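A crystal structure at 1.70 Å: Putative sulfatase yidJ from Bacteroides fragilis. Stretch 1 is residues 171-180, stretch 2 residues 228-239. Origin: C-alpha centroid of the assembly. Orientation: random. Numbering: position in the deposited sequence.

Stretch 1 171-180: AYGTYDYHLK
Stretch 2 228-239: MNPPHTGYELVP

Two irregular stretches of one chain, at least 51 residues apart where they touch, bury 577 Å² between them. Stretch 1 leaves a strand at Tyr-172 and continues as loop, closing with a type I turn from Tyr-177 to Lys-180 (Lys-180 N to Tyr-177 O, 3.1 Å). Stretch 2 is mostly loop, with a cis peptide before Pro-231 and a type I turn from Gly-234 to Leu-237 (Leu-237 N to Gly-234 O, 2.9 Å); Pro-239 then occupies the N-cap position, right before a helix. In register, Asp-176 CA lies 6.2 Å from Gly-234 CA, and His-178 CA lies 5.7 Å from Leu-237 CA.

Asn-229 (chi1 t, chi2 -44°) points toward stretch 1 and spends its amide on it. Asn-229 ND2 lies at the edge of the Tyr-172 ring (chi1 p), near its plane, and donates to Tyr-172 OH at 3.1 Å and to Asp-176 OD1 at 3.3 Å. Tyr-175 O lies 2.7 Å from Asn-229 ND2, but the angle is too poor for a hydrogen bond. Asn-229 OD1 accepts from water 1 at 2.8 Å; water 1 also donates to Asp-176 OD1 at 2.7 Å, tying both stretches together.

Asp-176 (chi1 m, chi2 -35°) is thus satisfied at both oxygens: Asp-176 OD2 accepts from water 2 at 2.8 Å, and water 2 lies 2.6 Å from Thr-233 OG1 (chi1 p) in a further hydrogen bond. Asp-176 OD2 also meets the edge of the His-232 ring (chi1 t, chi2 -88°), 3.2 Å from His-232 CE1; His-232 NE2 is bonded elsewhere in the structure.

His-178 (chi1 m, chi2 138°), the most covered residue at 123 Å², inserts its ring among backbone carbonyls. His-178 ND1 makes a weak hydrogen bond to Gly-234 O at 3.3 Å, while His-178 CE1 sits 3.0 Å from His-232 O and 3.1 Å from Thr-233 O. His-232 O is buried without a hydrogen-bonding partner. Pro-230 CG covers one ring face, 3.5 Å from the His-178 ring centroid and 6° off its normal, a CH-pi contact; the Pro-230 ring is C-gamma exo.

Gly-234 suits its place twice over: its positive phi (104/44) favours glycine, and an ideal CB on Gly-234 would lie 2.8 Å from Asp-176 O, a clash.

Leu-237 (m, t) points toward stretch 1 and supplies the apolar part. Leu-237 CD1 lies 3.7 Å from Tyr-177 CD1, and Leu-237 CD2 3.6 Å from Leu-179 CD1. Leu-179 (m, t) leaves its backbone sideways, yet its end reaches this partner. Tyr-175, directed away, donates from Tyr-175 OH to Lys-180 O at 2.8 Å.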

# COMPACT_ATOMS: atom_id res chain seq x y z
N ALA A 171 -1.44 20.26 13.21
CA ALA A 171 -1.19 19.95 11.82
C ALA A 171 0.08 19.16 11.55
O ALA A 171 0.84 18.82 12.47
CB ALA A 171 -1.16 21.25 11.03
N TYR A 172 0.30 18.89 10.27
CA TYR A 172 1.48 18.16 9.81
C TYR A 172 1.84 18.63 8.40
O TYR A 172 1.12 19.43 7.80
CB TYR A 172 1.20 16.65 9.82
CG TYR A 172 0.02 16.23 8.97
CD1 TYR A 172 -1.29 16.34 9.45
CD2 TYR A 172 0.21 15.74 7.68
CE1 TYR A 172 -2.38 15.96 8.66
CE2 TYR A 172 -0.86 15.35 6.89
CZ TYR A 172 -2.16 15.47 7.38
OH TYR A 172 -3.22 15.08 6.60
N GLY A 173 2.97 18.14 7.88
CA GLY A 173 3.39 18.51 6.53
C GLY A 173 2.54 17.72 5.56
O GLY A 173 1.64 18.27 4.92
N THR A 174 2.85 16.44 5.42
CA THR A 174 2.06 15.54 4.59
C THR A 174 2.29 14.14 5.15
O THR A 174 3.36 13.84 5.67
CB THR A 174 2.40 15.63 3.08
OG1 THR A 174 1.35 14.99 2.32
CG2 THR A 174 3.73 14.98 2.76
N TYR A 175 1.27 13.29 5.07
CA TYR A 175 1.30 11.93 5.62
C TYR A 175 -0.00 11.31 5.14
O TYR A 175 -1.07 11.88 5.37
CB TYR A 175 1.33 12.03 7.14
CG TYR A 175 1.30 10.72 7.89
CD1 TYR A 175 2.48 10.08 8.28
CD2 TYR A 175 0.08 10.14 8.25
CE1 TYR A 175 2.44 8.90 9.04
CE2 TYR A 175 0.04 8.97 9.00
CZ TYR A 175 1.21 8.36 9.39
OH TYR A 175 1.14 7.23 10.16
N ASP A 176 0.07 10.13 4.53
CA ASP A 176 -1.12 9.53 3.95
C ASP A 176 -1.71 8.24 4.49
O ASP A 176 -2.58 7.65 3.85
CB ASP A 176 -0.90 9.38 2.44
CG ASP A 176 -0.35 10.65 1.80
OD1 ASP A 176 -0.73 11.75 2.25
OD2 ASP A 176 0.46 10.56 0.85
N TYR A 177 -1.26 7.80 5.66
CA TYR A 177 -1.84 6.60 6.26
C TYR A 177 -2.98 7.13 7.14
O TYR A 177 -2.81 7.35 8.34
CB TYR A 177 -0.80 5.86 7.11
CG TYR A 177 -1.31 4.55 7.65
CD1 TYR A 177 -1.48 3.44 6.82
CD2 TYR A 177 -1.69 4.43 8.99
CE1 TYR A 177 -2.02 2.25 7.30
CE2 TYR A 177 -2.23 3.25 9.48
CZ TYR A 177 -2.40 2.17 8.63
OH TYR A 177 -2.95 1.01 9.12
N HIS A 178 -4.13 7.35 6.51
CA HIS A 178 -5.31 7.93 7.17
C HIS A 178 -5.83 7.26 8.44
O HIS A 178 -6.45 7.93 9.27
CB HIS A 178 -6.46 8.01 6.17
CG HIS A 178 -6.09 8.66 4.87
ND1 HIS A 178 -6.50 8.18 3.65
CD2 HIS A 178 -5.36 9.77 4.61
CE1 HIS A 178 -6.04 8.96 2.69
NE2 HIS A 178 -5.35 9.94 3.25
N LEU A 179 -5.60 5.96 8.57
CA LEU A 179 -6.07 5.21 9.74
C LEU A 179 -5.29 5.47 11.02
O LEU A 179 -5.75 5.13 12.11
CB LEU A 179 -6.08 3.71 9.42
CG LEU A 179 -6.91 3.29 8.21
CD1 LEU A 179 -6.74 1.80 7.95
CD2 LEU A 179 -8.37 3.63 8.44
N LYS A 180 -4.10 6.05 10.90
CA LYS A 180 -3.28 6.38 12.06
C LYS A 180 -2.47 7.62 11.72
O LYS A 180 -1.24 7.56 11.60
CB LYS A 180 -2.35 5.22 12.43
CG LYS A 180 -1.63 5.45 13.76
CD LYS A 180 -0.56 4.39 14.01
CE LYS A 180 0.14 4.63 15.35
NZ LYS A 180 1.27 3.69 15.59
N MSE A 228 -8.39 18.42 5.40
CA MSE A 228 -8.45 16.96 5.45
C MSE A 228 -7.68 16.31 4.31
O MSE A 228 -7.59 16.86 3.21
CB MSE A 228 -9.91 16.50 5.41
CG MSE A 228 -10.73 17.02 6.59
SE MSE A 228 -12.61 16.59 6.38
CE MSE A 228 -13.25 17.22 8.10
N ASN A 229 -7.13 15.13 4.57
CA ASN A 229 -6.33 14.41 3.58
C ASN A 229 -7.19 13.60 2.61
O ASN A 229 -7.08 13.77 1.39
CB ASN A 229 -5.29 13.53 4.28
CG ASN A 229 -4.05 13.32 3.43
OD1 ASN A 229 -4.14 13.07 2.23
ND2 ASN A 229 -2.88 13.42 4.06
N PRO A 230 -8.04 12.68 3.11
CA PRO A 230 -8.86 11.93 2.15
C PRO A 230 -9.69 12.96 1.39
O PRO A 230 -9.99 14.02 1.93
CB PRO A 230 -9.73 11.06 3.05
CG PRO A 230 -8.90 10.88 4.29
CD PRO A 230 -8.30 12.25 4.50
N PRO A 231 -10.11 12.66 0.14
CA PRO A 231 -9.92 11.44 -0.64
C PRO A 231 -8.57 11.24 -1.33
O PRO A 231 -8.49 10.55 -2.35
CB PRO A 231 -11.07 11.49 -1.63
CG PRO A 231 -11.15 12.95 -1.93
CD PRO A 231 -11.00 13.60 -0.57
N HIS A 232 -7.51 11.85 -0.80
CA HIS A 232 -6.18 11.67 -1.36
C HIS A 232 -5.79 10.21 -1.12
O HIS A 232 -6.34 9.58 -0.21
CB HIS A 232 -5.19 12.63 -0.69
CG HIS A 232 -3.78 12.49 -1.16
ND1 HIS A 232 -2.89 11.61 -0.59
CD2 HIS A 232 -3.09 13.14 -2.13
CE1 HIS A 232 -1.71 11.73 -1.19
NE2 HIS A 232 -1.81 12.65 -2.12
N THR A 233 -4.85 9.69 -1.90
CA THR A 233 -4.47 8.30 -1.78
C THR A 233 -4.30 7.69 -0.43
O THR A 233 -3.93 8.34 0.55
CB THR A 233 -3.22 7.94 -2.59
OG1 THR A 233 -2.23 8.95 -2.40
CG2 THR A 233 -3.58 7.77 -4.06
N GLY A 234 -4.50 6.38 -0.48
CA GLY A 234 -4.53 5.55 0.68
C GLY A 234 -6.04 5.50 0.55
O GLY A 234 -6.76 5.70 1.52
N TYR A 235 -6.50 5.31 -0.69
CA TYR A 235 -7.94 5.27 -0.98
C TYR A 235 -8.64 4.21 -0.15
O TYR A 235 -9.79 4.39 0.25
CB TYR A 235 -8.22 4.97 -2.46
CG TYR A 235 -7.75 6.01 -3.46
CD1 TYR A 235 -8.03 7.37 -3.28
CD2 TYR A 235 -7.04 5.63 -4.60
CE1 TYR A 235 -7.60 8.32 -4.22
CE2 TYR A 235 -6.62 6.56 -5.54
CZ TYR A 235 -6.90 7.91 -5.34
OH TYR A 235 -6.46 8.82 -6.28
N GLU A 236 -7.95 3.10 0.11
CA GLU A 236 -8.54 2.01 0.88
C GLU A 236 -8.53 2.27 2.38
O GLU A 236 -9.18 1.56 3.15
CB GLU A 236 -7.79 0.70 0.60
CG GLU A 236 -6.51 0.51 1.44
CD GLU A 236 -5.29 1.23 0.89
OE1 GLU A 236 -5.45 2.12 0.04
OE2 GLU A 236 -4.17 0.90 1.32
N LEU A 237 -7.79 3.30 2.79
CA LEU A 237 -7.68 3.63 4.20
C LEU A 237 -8.83 4.52 4.66
O LEU A 237 -8.65 5.71 4.96
CB LEU A 237 -6.32 4.29 4.45
CG LEU A 237 -5.11 3.47 3.98
CD1 LEU A 237 -3.86 4.30 4.14
CD2 LEU A 237 -5.01 2.17 4.77
N VAL A 238 -10.01 3.92 4.70
CA VAL A 238 -11.24 4.58 5.09
C VAL A 238 -12.07 3.56 5.87
O VAL A 238 -12.04 2.36 5.55
CB VAL A 238 -12.02 5.08 3.84
CG1 VAL A 238 -12.23 3.94 2.86
CG2 VAL A 238 -13.35 5.70 4.26
N PRO A 239 -12.79 3.99 6.91
CA PRO A 239 -13.60 3.05 7.69
C PRO A 239 -14.55 2.20 6.85
O PRO A 239 -15.13 2.67 5.86
CB PRO A 239 -14.34 3.95 8.67
CG PRO A 239 -13.31 5.02 8.94
CD PRO A 239 -12.81 5.32 7.54
O HOH W 1 -1.70 13.97 1.07
O HOH W 2 -0.08 8.54 -0.95